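Local coordinates for protein hexokinase (Schistosoma mansoni, PDB 1BDG) that catalyses the ATP-dependent phosphorylation of glucose and, probably, of other hexoses to hexose 6-phosphates, the first step of glycolysis, at residues E14-F19 against V363-E368; M289-L294 against K372-L377; R263-K268 against I299-E304; D312-L317 against H351-E356. All blocks are in the same frame, centred on the assembly; numbering follows the deposited sequence.

Contact 1 (E14-F19 against V363-E368); sequences EILKPF and VRYACE
L16 lays one methyl, CD1, into the angle between the ring of Y365 and the backbone of A366, and this single branch makes nearly all of the contact. The contacts across the two segments are apolar. CD1 of L16 comes within 3.7 Å of CA of A366 and lies 4.1 Å from CB of the same alanine. The same methyl also meets the phenol, with L16 CD1 3.8 Å from Y365 CD2, approaching the ring obliquely. Further down the leucine, L16 CB passes 4.2 Å from Y365 CE2, the leucine and the tyrosine running antiparallel alongside each other. Y365 can do this because CG stands anti to its backbone N (chi1 -176°), which carries the ring off helix 357-389 and alongside the leucine. A366 is small enough to let the methyl approach the helix backbone. The backbone approach is correspondingly close, CA of L16 lying 7.3 Å from CA of A366.

Backbone hydrogen bonds stay within each segment: N of F19, in the 3-10 segment 17-19, donates to O of L16, and N of C367 donates to O of V363. Around the pair, F9 sets its ring edge-to-face with Y365, and I298 and V295 of helix 288-304 touch L16 and A366 respectively. L16 and A366 are buried, Y365 partly so. The result is a helix-helix interface in which the N-terminal helix 5-16 packs on the long helix 357-389 of the large subdomain, in a helix-rich part of the hexokinase fold.

Contact 2 (M289-L294 against K372-L377); sequences MYLGEL and KRAAYL
A374 and L291 form the centre of a helix-helix contact in the hexokinase large subdomain, where helix 288-304 packs against the long helix 357-389. The alanine has the most surface buried here. Its CB points at the facing helix and meets both leucine methyls, L291 CD1 at 3.3 Å from A374 CB and L291 CD2 at 4.0 Å. In L291, CG lies anti to the carbonyl carbon (chi1 -68°), which turns the fork toward the facing helix, CD1 leading. The small residue lets the backbones close to 7.8 Å between the CA atoms of L291 and A374.

R373 and L294 add the rest. The arginine chain is extended as far as CD and then bends at chi3 (67°), which brings the guanidinium round to L294, the two side chains running roughly perpendicular. The charge is answered outside the two segments, by a salt bridge from R373 NH1 to D267, while F19 also touches the arginine. L291 further touches T325, a residue probably involved in ATP binding, and M289 at the start of the segment is likewise a probable ATP-site residue. Across the interface, CD1 of L294 sits in the plane of the guanidinium, at its edge, 3.3 Å from NH2 of R373.

Contact 3 (R263-K268 against I299-E304); sequences RTQFDK and IVYLVE
F266 drives the edge of its ring toward the face of Y301, an offset edge-to-face aromatic pair that joins the start of helix 265-272 to the last turns of helix 288-304 in the large subdomain of the hexokinase fold. The ring centroids are 5.6 Å apart and the planes meet at 62°. This is the tight side. CE1 of F266 leads, 3.6 Å from CD2 of Y301, and Y301 CB lies in the plane of the phenylalanine ring, 3.8 Å from that same F266 CE1. The tyrosine thus meets the phenylalanine with the root of its side chain as well as with its ring. F266 is buried, and I15 and L16 of helix 5-16 fill in beside it, I15 also touching Y301.

Toward solvent the contact thins out. Q265 is exposed and sends its amide over one face of the phenol, OE1 coming only to 4.2 Å from Y301 CD1 and offset toward the rim. Within its own segment, Q265 CG lies 4.1 Å above the centre of the F266 ring, so the glutamine lies over one face of each ring.

F266 sits in the first turn of its helix, which T264 and D267 cap. T264 is the N-cap and forms a capping box with D267; T264 OG1 also takes a weak capping bond from F266 N. The straight bond of the box runs from T264 N to the anti lone pair of D267 OD2, 3.1 Å away with an N-H...O angle of 174°.

Contact 4 (D312-L317 against H351-E356); sequences DLPERL and HVPVVE
P314 is the bump of this contact: its CB is directed at the facing loop, and CG enters the notch between the two methyls of V352 and the ring of P353. The fit is even. P314 CG stands 3.8 Å from V352 CG2 and 3.9 Å from V352 CG1, so it rests against both branches of the valine fork. Beside the valine, the exposed P353 borders the notch with its CD, 4.0 Å from the same CG of P314. A chi1 of -177° places CG1 of the valine trans to N and CG2 next to it, a setting in which both methyls face the proline, and the two side chains meet at a slant.

Both segments are irregular loops of the hexokinase large subdomain. Segment 312-317 comes after helix 288-304, and the loop holding 351-356 links helix 340-349 to helix 357-389. They come close enough here for the CA atoms of P314 and V352 to lie 5.5 Å apart. L346 of helix 340-349 also touches V352. Beside the proline, L317 adds a looser touch, its CD1 4.4 Å from CG2 of V352, and L350 and L323 pack on that leucine.

In the fold
Contacts 1, 2 and 3 touch one another, and F19 and R373 are shared meeting points. F19 of contact 1 lays CE2 3.4 Å from NH2 of R373 in contact 2 and also packs on F266 of contact 3; R373 NH1 makes a salt bridge with D267 OD2 of contact 3, 2.9 Å apart. Helix 357-389 serves contacts 1 and 2, helix 288-304 contacts 2 and 3. Of the three, contact 3 alone touches contact 4, V300 packing on L313, the two centres about 17 Å apart. Contact 2 approaches the active site: the L291 side chain is about 13 Å from bound glucose and about 4 Å from the side chains of probable ATP-site residues L402 and T325.

Contact 1 (E14-F19 against V363-E368)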
# COMPACT_ATOMS: atom_id res chain seq x y z
N GLU A 14 10.36 -4.11 -28.20
CA GLU A 14 10.11 -2.77 -28.70
C GLU A 14 8.84 -2.14 -28.11
O GLU A 14 8.79 -0.94 -27.83
CB GLU A 14 10.04 -2.83 -30.23
CG GLU A 14 10.48 -1.56 -30.93
CD GLU A 14 11.87 -1.11 -30.51
OE1 GLU A 14 12.66 -1.97 -30.03
OE2 GLU A 14 12.17 0.10 -30.66
N ILE A 15 7.82 -2.97 -27.89
CA ILE A 15 6.54 -2.51 -27.34
C ILE A 15 6.69 -2.21 -25.85
O ILE A 15 6.21 -1.18 -25.35
CB ILE A 15 5.42 -3.59 -27.61
CG1 ILE A 15 5.24 -3.74 -29.13
CG2 ILE A 15 4.10 -3.22 -26.92
CD1 ILE A 15 4.76 -5.08 -29.56
N LEU A 16 7.39 -3.10 -25.14
CA LEU A 16 7.62 -2.94 -23.71
C LEU A 16 8.80 -2.04 -23.35
O LEU A 16 9.08 -1.80 -22.18
CB LEU A 16 7.77 -4.30 -23.03
CG LEU A 16 6.53 -5.18 -23.18
CD1 LEU A 16 6.76 -6.46 -22.45
CD2 LEU A 16 5.32 -4.45 -22.63
N LYS A 17 9.44 -1.47 -24.36
CA LYS A 17 10.57 -0.58 -24.12
C LYS A 17 10.23 0.63 -23.23
O LYS A 17 11.02 1.02 -22.38
CB LYS A 17 11.24 -0.16 -25.44
CG LYS A 17 12.69 0.21 -25.29
CD LYS A 17 13.44 0.25 -26.60
CE LYS A 17 14.74 1.02 -26.38
NZ LYS A 17 15.64 1.13 -27.56
N PRO A 18 9.03 1.22 -23.37
CA PRO A 18 8.69 2.36 -22.53
C PRO A 18 8.68 2.06 -21.05
O PRO A 18 8.51 2.98 -20.25
CB PRO A 18 7.30 2.74 -23.02
CG PRO A 18 7.39 2.45 -24.45
CD PRO A 18 8.02 1.07 -24.43
N PHE A 19 8.76 0.78 -20.68
CA PHE A 19 8.81 0.35 -19.27
C PHE A 19 10.26 0.33 -18.78
O PHE A 19 10.50 0.39 -17.59
CB PHE A 19 8.25 -1.06 -19.08
CG PHE A 19 6.77 -1.14 -19.13
CD1 PHE A 19 6.11 -1.18 -20.35
CD2 PHE A 19 6.03 -1.24 -17.97
CE1 PHE A 19 4.73 -1.32 -20.42
CE2 PHE A 19 4.63 -1.39 -18.03
CZ PHE A 19 3.98 -1.42 -19.26
N VAL A 363 5.55 -13.85 -22.25
CA VAL A 363 4.84 -13.54 -21.01
C VAL A 363 5.73 -13.33 -19.78
O VAL A 363 5.43 -12.48 -18.94
CB VAL A 363 3.71 -14.57 -20.72
CG1 VAL A 363 3.11 -14.35 -19.35
CG2 VAL A 363 2.62 -14.43 -21.75
N ARG A 364 6.83 -14.07 -19.66
CA ARG A 364 7.73 -13.88 -18.50
C ARG A 364 8.47 -12.54 -18.63
O ARG A 364 8.84 -11.92 -17.64
CB ARG A 364 8.75 -15.03 -18.40
CG ARG A 364 9.49 -15.11 -17.06
CD ARG A 364 11.00 -15.17 -17.27
NE ARG A 364 11.77 -15.40 -16.05
CZ ARG A 364 11.85 -14.56 -15.01
NH1 ARG A 364 11.17 -13.40 -15.03
NH2 ARG A 364 12.62 -14.85 -13.96
N TYR A 365 8.67 -12.09 -19.86
CA TYR A 365 9.34 -10.82 -20.09
C TYR A 365 8.36 -9.70 -19.71
O TYR A 365 8.75 -8.71 -19.08
CB TYR A 365 9.74 -10.72 -21.56
CG TYR A 365 10.53 -9.49 -21.90
CD1 TYR A 365 11.87 -9.37 -21.53
CD2 TYR A 365 9.95 -8.45 -22.63
CE1 TYR A 365 12.61 -8.24 -21.88
CE2 TYR A 365 10.67 -7.32 -22.98
CZ TYR A 365 12.00 -7.22 -22.61
OH TYR A 365 12.71 -6.12 -22.99
N ALA A 366 7.09 -9.87 -20.06
CA ALA A 366 6.09 -8.88 -19.71
C ALA A 366 6.04 -8.71 -18.19
O ALA A 366 6.06 -7.59 -17.70
CB ALA A 366 4.73 -9.28 -20.29
N CYS A 367 6.05 -9.82 -17.44
CA CYS A 367 6.06 -9.81 -15.97
C CYS A 367 7.28 -9.07 -15.42
O CYS A 367 7.14 -8.13 -14.64
CB CYS A 367 6.09 -11.23 -15.39
SG CYS A 367 4.57 -12.21 -15.49
N GLU A 368 8.47 -9.55 -15.79
CA GLU A 368 9.75 -8.97 -15.39
C GLU A 368 9.77 -7.44 -15.61
O GLU A 368 10.22 -6.70 -14.74
CB GLU A 368 10.90 -9.61 -16.20
CG GLU A 368 12.24 -8.92 -16.01
CD GLU A 368 13.27 -9.28 -17.09
OE1 GLU A 368 13.14 -8.83 -18.25
OE2 GLU A 368 14.25 -10.00 -16.76

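Contact 2 (M289-L294 against K372-L377)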
# COMPACT_ATOMS: atom_id res chain seq x y z
N MET A 289 -2.29 -4.68 -6.14
CA MET A 289 -3.62 -4.80 -6.72
C MET A 289 -3.62 -4.50 -8.21
O MET A 289 -4.49 -4.97 -8.95
CB MET A 289 -4.59 -3.84 -6.03
CG MET A 289 -5.92 -3.68 -6.72
SD MET A 289 -7.02 -2.65 -5.76
CE MET A 289 -8.53 -3.46 -6.03
N TYR A 290 -2.62 -3.75 -8.68
CA TYR A 290 -2.61 -3.38 -10.08
C TYR A 290 -1.53 -3.97 -10.96
O TYR A 290 -1.71 -4.00 -12.18
CB TYR A 290 -2.59 -1.86 -10.21
CG TYR A 290 -3.65 -1.14 -9.39
CD1 TYR A 290 -4.91 -0.86 -9.92
CD2 TYR A 290 -3.37 -0.70 -8.11
CE1 TYR A 290 -5.85 -0.15 -9.20
CE2 TYR A 290 -4.30 -0.01 -7.38
CZ TYR A 290 -5.53 0.27 -7.93
OH TYR A 290 -6.43 1.00 -7.19
N LEU A 291 -0.44 -4.46 -10.38
CA LEU A 291 0.63 -5.02 -11.21
C LEU A 291 0.24 -6.21 -12.06
O LEU A 291 0.74 -6.35 -13.16
CB LEU A 291 1.87 -5.34 -10.38
CG LEU A 291 2.64 -4.16 -9.80
CD1 LEU A 291 3.94 -4.61 -9.23
CD2 LEU A 291 2.87 -3.14 -10.86
N GLY A 292 -0.64 -7.06 -11.56
CA GLY A 292 -1.07 -8.21 -12.35
C GLY A 292 -1.92 -7.74 -13.52
O GLY A 292 -1.83 -8.25 -14.64
N GLU A 293 -2.71 -6.71 -13.28
CA GLU A 293 -3.58 -6.18 -14.31
C GLU A 293 -2.74 -5.59 -15.43
O GLU A 293 -3.16 -5.62 -16.60
CB GLU A 293 -4.53 -5.15 -13.68
CG GLU A 293 -5.80 -4.80 -14.49
CD GLU A 293 -6.71 -6.00 -14.86
OE1 GLU A 293 -6.38 -7.18 -14.55
OE2 GLU A 293 -7.75 -5.75 -15.51
N LEU A 294 -1.54 -5.12 -15.12
CA LEU A 294 -0.69 -4.54 -16.15
C LEU A 294 -0.26 -5.58 -17.17
O LEU A 294 -0.29 -5.32 -18.38
CB LEU A 294 0.55 -3.84 -15.55
CG LEU A 294 0.42 -2.32 -15.35
CD1 LEU A 294 1.63 -1.77 -14.65
CD2 LEU A 294 0.22 -1.65 -16.69
N LYS A 372 9.85 -5.14 -12.41
CA LYS A 372 11.13 -4.46 -12.25
C LYS A 372 10.95 -2.96 -12.01
O LYS A 372 11.57 -2.38 -11.11
CB LYS A 372 11.98 -4.66 -13.50
CG LYS A 372 13.06 -5.71 -13.38
CD LYS A 372 14.41 -5.20 -13.90
N ARG A 373 10.11 -2.34 -12.83
CA ARG A 373 9.82 -0.92 -12.72
C ARG A 373 9.04 -0.60 -11.44
O ARG A 373 9.17 0.49 -10.88
CB ARG A 373 8.98 -0.47 -13.91
CG ARG A 373 8.60 0.99 -13.89
CD ARG A 373 7.61 1.29 -15.00
NE ARG A 373 6.32 0.64 -14.78
CZ ARG A 373 5.20 0.99 -15.39
NH1 ARG A 373 5.19 1.99 -16.26
NH2 ARG A 373 4.07 0.35 -15.11
N ALA A 374 8.22 -1.56 -11.00
CA ALA A 374 7.43 -1.40 -9.80
C ALA A 374 8.35 -1.17 -8.63
O ALA A 374 8.28 -0.12 -7.98
CB ALA A 374 6.61 -2.64 -9.59
N ALA A 375 9.26 -2.12 -8.40
CA ALA A 375 10.22 -2.04 -7.30
C ALA A 375 11.02 -0.74 -7.37
O ALA A 375 11.04 0.04 -6.43
CB ALA A 375 11.16 -3.25 -7.31
N TYR A 376 11.63 -0.49 -8.52
CA TYR A 376 12.40 0.72 -8.71
C TYR A 376 11.61 1.98 -8.38
O TYR A 376 12.15 2.92 -7.82
CB TYR A 376 12.92 0.79 -10.14
CG TYR A 376 14.02 -0.18 -10.44
CD1 TYR A 376 14.73 -0.81 -9.42
CD2 TYR A 376 14.38 -0.47 -11.75
CE1 TYR A 376 15.76 -1.68 -9.68
CE2 TYR A 376 15.42 -1.35 -12.03
CZ TYR A 376 16.10 -1.95 -10.99
OH TYR A 376 17.11 -2.83 -11.24
N LEU A 377 10.32 2.00 -8.72
CA LEU A 377 9.52 3.17 -8.41
C LEU A 377 9.42 3.41 -6.90
O LEU A 377 9.66 4.52 -6.43
CB LEU A 377 8.14 3.10 -9.08
CG LEU A 377 8.07 3.43 -10.58
CD1 LEU A 377 6.66 3.25 -11.12
CD2 LEU A 377 8.53 4.85 -10.82

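Contact 3 (R263-K268 against I299-E304)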
# COMPACT_ATOMS: atom_id res chain seq x y z
N ARG A 263 4.32 7.25 -17.96
CA ARG A 263 3.15 6.39 -18.01
C ARG A 263 2.94 5.92 -19.45
O ARG A 263 3.02 6.72 -20.39
CB ARG A 263 1.92 7.12 -17.47
CG ARG A 263 2.08 7.46 -16.01
CD ARG A 263 0.88 8.20 -15.44
NE ARG A 263 -0.32 7.39 -15.50
CZ ARG A 263 -1.32 7.58 -16.36
NH1 ARG A 263 -1.28 8.56 -17.26
NH2 ARG A 263 -2.36 6.74 -16.32
N THR A 264 2.74 4.61 -19.62
CA THR A 264 2.52 3.98 -20.92
C THR A 264 1.03 3.77 -21.19
O THR A 264 0.19 4.07 -20.33
CB THR A 264 3.23 2.62 -20.99
OG1 THR A 264 2.59 1.70 -20.10
CG2 THR A 264 4.69 2.75 -20.59
N GLN A 265 0.71 3.24 -22.36
CA GLN A 265 -0.70 3.01 -22.74
C GLN A 265 -1.37 1.90 -21.93
O GLN A 265 -2.59 1.88 -21.78
CB GLN A 265 -0.84 2.73 -24.25
CG GLN A 265 0.05 1.62 -24.80
CD GLN A 265 -0.44 1.04 -26.13
OE1 GLN A 265 -1.38 0.22 -26.17
NE2 GLN A 265 0.20 1.44 -27.21
N PHE A 266 -0.55 0.99 -21.42
CA PHE A 266 -1.03 -0.11 -20.61
C PHE A 266 -1.45 0.45 -19.26
O PHE A 266 -2.40 -0.01 -18.64
CB PHE A 266 0.09 -1.12 -20.48
CG PHE A 266 0.66 -1.55 -21.81
CD1 PHE A 266 -0.11 -2.28 -22.71
CD2 PHE A 266 1.95 -1.19 -22.18
CE1 PHE A 266 0.39 -2.64 -23.95
CE2 PHE A 266 2.46 -1.55 -23.42
CZ PHE A 266 1.67 -2.29 -24.31
N ASP A 267 -0.72 1.47 -18.82
CA ASP A 267 -0.99 2.16 -17.57
C ASP A 267 -2.30 2.95 -17.71
O ASP A 267 -3.10 3.05 -16.77
CB ASP A 267 0.17 3.11 -17.22
CG ASP A 267 1.41 2.38 -16.69
OD1 ASP A 267 1.27 1.50 -15.82
OD2 ASP A 267 2.52 2.73 -17.13
N LYS A 268 -2.53 3.49 -18.91
CA LYS A 268 -3.71 4.29 -19.19
C LYS A 268 -4.97 3.46 -19.38
O LYS A 268 -6.01 3.83 -18.86
CB LYS A 268 -3.48 5.19 -20.41
CG LYS A 268 -2.38 6.18 -20.21
CD LYS A 268 -2.14 7.06 -21.40
CE LYS A 268 -0.87 7.86 -21.13
NZ LYS A 268 -0.67 9.05 -21.96
N ILE A 299 -0.75 -8.37 -22.38
CA ILE A 299 -1.14 -9.61 -23.05
C ILE A 299 -2.29 -9.35 -24.01
O ILE A 299 -2.09 -9.43 -25.22
CB ILE A 299 -1.51 -10.72 -22.04
CG1 ILE A 299 -0.26 -11.18 -21.29
CG2 ILE A 299 -2.10 -11.93 -22.77
CD1 ILE A 299 -0.54 -12.21 -20.22
N VAL A 300 -3.47 -9.04 -23.49
CA VAL A 300 -4.62 -8.74 -24.34
C VAL A 300 -4.22 -7.87 -25.58
O VAL A 300 -4.68 -8.13 -26.70
CB VAL A 300 -5.76 -8.09 -23.52
CG1 VAL A 300 -6.80 -7.46 -24.43
CG2 VAL A 300 -6.40 -9.13 -22.63
N TYR A 301 -3.32 -6.91 -25.38
CA TYR A 301 -2.85 -6.07 -26.48
C TYR A 301 -2.04 -6.92 -27.45
O TYR A 301 -2.24 -6.86 -28.67
CB TYR A 301 -1.95 -4.94 -25.96
CG TYR A 301 -1.23 -4.22 -27.07
CD1 TYR A 301 -1.93 -3.51 -28.05
CD2 TYR A 301 0.17 -4.28 -27.18
CE1 TYR A 301 -1.26 -2.87 -29.10
CE2 TYR A 301 0.85 -3.64 -28.24
CZ TYR A 301 0.12 -2.94 -29.19
OH TYR A 301 0.76 -2.31 -30.22
N LEU A 302 -1.09 -7.68 -26.91
CA LEU A 302 -0.22 -8.56 -27.70
C LEU A 302 -1.02 -9.58 -28.48
O LEU A 302 -0.60 -10.01 -29.55
CB LEU A 302 0.74 -9.31 -26.77
CG LEU A 302 1.96 -8.57 -26.23
CD1 LEU A 302 2.60 -9.36 -25.09
CD2 LEU A 302 2.93 -8.31 -27.38
N VAL A 303 -2.16 -9.99 -27.93
CA VAL A 303 -3.01 -10.97 -28.59
C VAL A 303 -3.74 -10.39 -29.79
O VAL A 303 -3.93 -11.08 -30.79
CB VAL A 303 -4.00 -11.65 -27.60
CG1 VAL A 303 -5.25 -12.12 -28.31
CG2 VAL A 303 -3.32 -12.85 -26.93
N GLU A 304 -4.13 -9.12 -29.73
CA GLU A 304 -4.82 -8.56 -30.89
C GLU A 304 -3.87 -8.17 -31.99
O GLU A 304 -4.30 -7.86 -33.11
CB GLU A 304 -5.74 -7.40 -30.52
CG GLU A 304 -5.10 -6.24 -29.85
CD GLU A 304 -5.94 -5.01 -30.01
OE1 GLU A 304 -6.91 -4.84 -29.23
OE2 GLU A 304 -5.63 -4.25 -30.95

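Contact 4 (D312-L317 against H351-E356)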
# COMPACT_ATOMS: atom_id res chain seq x y z
N ASP A 312 -5.67 -15.67 -30.36
CA ASP A 312 -6.80 -16.12 -29.56
C ASP A 312 -6.64 -15.69 -28.12
O ASP A 312 -5.59 -15.91 -27.49
CB ASP A 312 -6.92 -17.64 -29.57
CG ASP A 312 -7.26 -18.19 -30.93
OD1 ASP A 312 -7.89 -17.46 -31.72
OD2 ASP A 312 -6.89 -19.35 -31.22
N LEU A 313 -7.72 -15.16 -27.56
CA LEU A 313 -7.76 -14.69 -26.19
C LEU A 313 -8.66 -15.68 -25.44
O LEU A 313 -9.73 -16.02 -25.93
CB LEU A 313 -8.35 -13.27 -26.17
CG LEU A 313 -8.54 -12.44 -24.89
CD1 LEU A 313 -7.21 -12.01 -24.35
CD2 LEU A 313 -9.39 -11.22 -25.20
N PRO A 314 -8.19 -16.23 -24.30
CA PRO A 314 -8.96 -17.19 -23.50
C PRO A 314 -10.07 -16.49 -22.72
O PRO A 314 -9.88 -15.35 -22.27
CB PRO A 314 -7.93 -17.75 -22.52
CG PRO A 314 -6.60 -17.41 -23.14
CD PRO A 314 -6.84 -16.06 -23.75
N GLU A 315 -11.18 -17.20 -22.52
CA GLU A 315 -12.35 -16.67 -21.80
C GLU A 315 -11.94 -15.99 -20.50
O GLU A 315 -12.32 -14.84 -20.25
CB GLU A 315 -13.35 -17.81 -21.51
N ARG A 316 -11.11 -16.68 -19.72
CA ARG A 316 -10.60 -16.19 -18.44
C ARG A 316 -10.02 -14.77 -18.51
O ARG A 316 -10.52 -13.86 -17.84
CB ARG A 316 -9.56 -17.16 -17.89
CG ARG A 316 -8.85 -16.68 -16.63
CD ARG A 316 -9.42 -17.26 -15.32
NE ARG A 316 -8.85 -16.56 -14.16
CZ ARG A 316 -8.59 -17.10 -12.97
NH1 ARG A 316 -8.83 -18.40 -12.75
NH2 ARG A 316 -8.10 -16.34 -12.00
N LEU A 317 -9.01 -14.57 -19.34
CA LEU A 317 -8.37 -13.26 -19.50
C LEU A 317 -9.25 -12.16 -20.12
O LEU A 317 -8.74 -11.17 -20.66
CB LEU A 317 -7.07 -13.41 -20.30
CG LEU A 317 -5.96 -14.15 -19.56
CD1 LEU A 317 -4.92 -14.69 -20.53
CD2 LEU A 317 -5.35 -13.23 -18.50
N HIS A 351 -5.86 -21.09 -17.69
CA HIS A 351 -6.46 -22.07 -18.59
C HIS A 351 -6.28 -21.76 -20.10
O HIS A 351 -7.12 -22.17 -20.91
CB HIS A 351 -7.97 -22.22 -18.31
CG HIS A 351 -8.30 -22.47 -16.87
ND1 HIS A 351 -7.36 -22.45 -15.86
CD2 HIS A 351 -9.49 -22.72 -16.27
CE1 HIS A 351 -7.96 -22.67 -14.69
NE2 HIS A 351 -9.25 -22.84 -14.92
N VAL A 352 -5.25 -21.00 -20.49
CA VAL A 352 -5.05 -20.75 -21.91
C VAL A 352 -5.04 -22.12 -22.60
O VAL A 352 -4.28 -23.00 -22.21
CB VAL A 352 -3.70 -20.07 -22.20
CG1 VAL A 352 -3.58 -19.76 -23.69
CG2 VAL A 352 -3.56 -18.79 -21.41
N PRO A 353 -5.90 -22.32 -23.61
CA PRO A 353 -6.10 -23.54 -24.43
C PRO A 353 -4.85 -24.17 -25.08
O PRO A 353 -4.50 -25.31 -24.79
CB PRO A 353 -7.09 -23.06 -25.49
CG PRO A 353 -7.89 -22.07 -24.76
CD PRO A 353 -6.84 -21.28 -24.04
N VAL A 354 -4.24 -23.47 -26.04
CA VAL A 354 -3.05 -23.95 -26.72
C VAL A 354 -1.95 -22.95 -26.39
O VAL A 354 -2.12 -21.76 -26.64
CB VAL A 354 -3.24 -23.96 -28.25
CG1 VAL A 354 -2.07 -24.61 -28.93
CG2 VAL A 354 -4.53 -24.66 -28.61
N VAL A 355 -0.82 -23.44 -25.86
CA VAL A 355 0.29 -22.58 -25.47
C VAL A 355 1.63 -23.00 -26.09
O VAL A 355 1.92 -24.20 -26.22
CB VAL A 355 0.43 -22.53 -23.93
CG1 VAL A 355 0.69 -23.91 -23.40
CG2 VAL A 355 1.56 -21.60 -23.51
N GLU A 356 2.45 -22.01 -26.45
CA GLU A 356 3.76 -22.25 -27.06
C GLU A 356 4.93 -21.59 -26.33
O GLU A 356 4.77 -20.59 -25.64
CB GLU A 356 3.78 -21.71 -28.50
CG GLU A 356 2.75 -22.27 -29.43
CD GLU A 356 3.17 -22.14 -30.87
OE1 GLU A 356 4.06 -21.31 -31.18
OE2 GLU A 356 2.62 -22.88 -31.71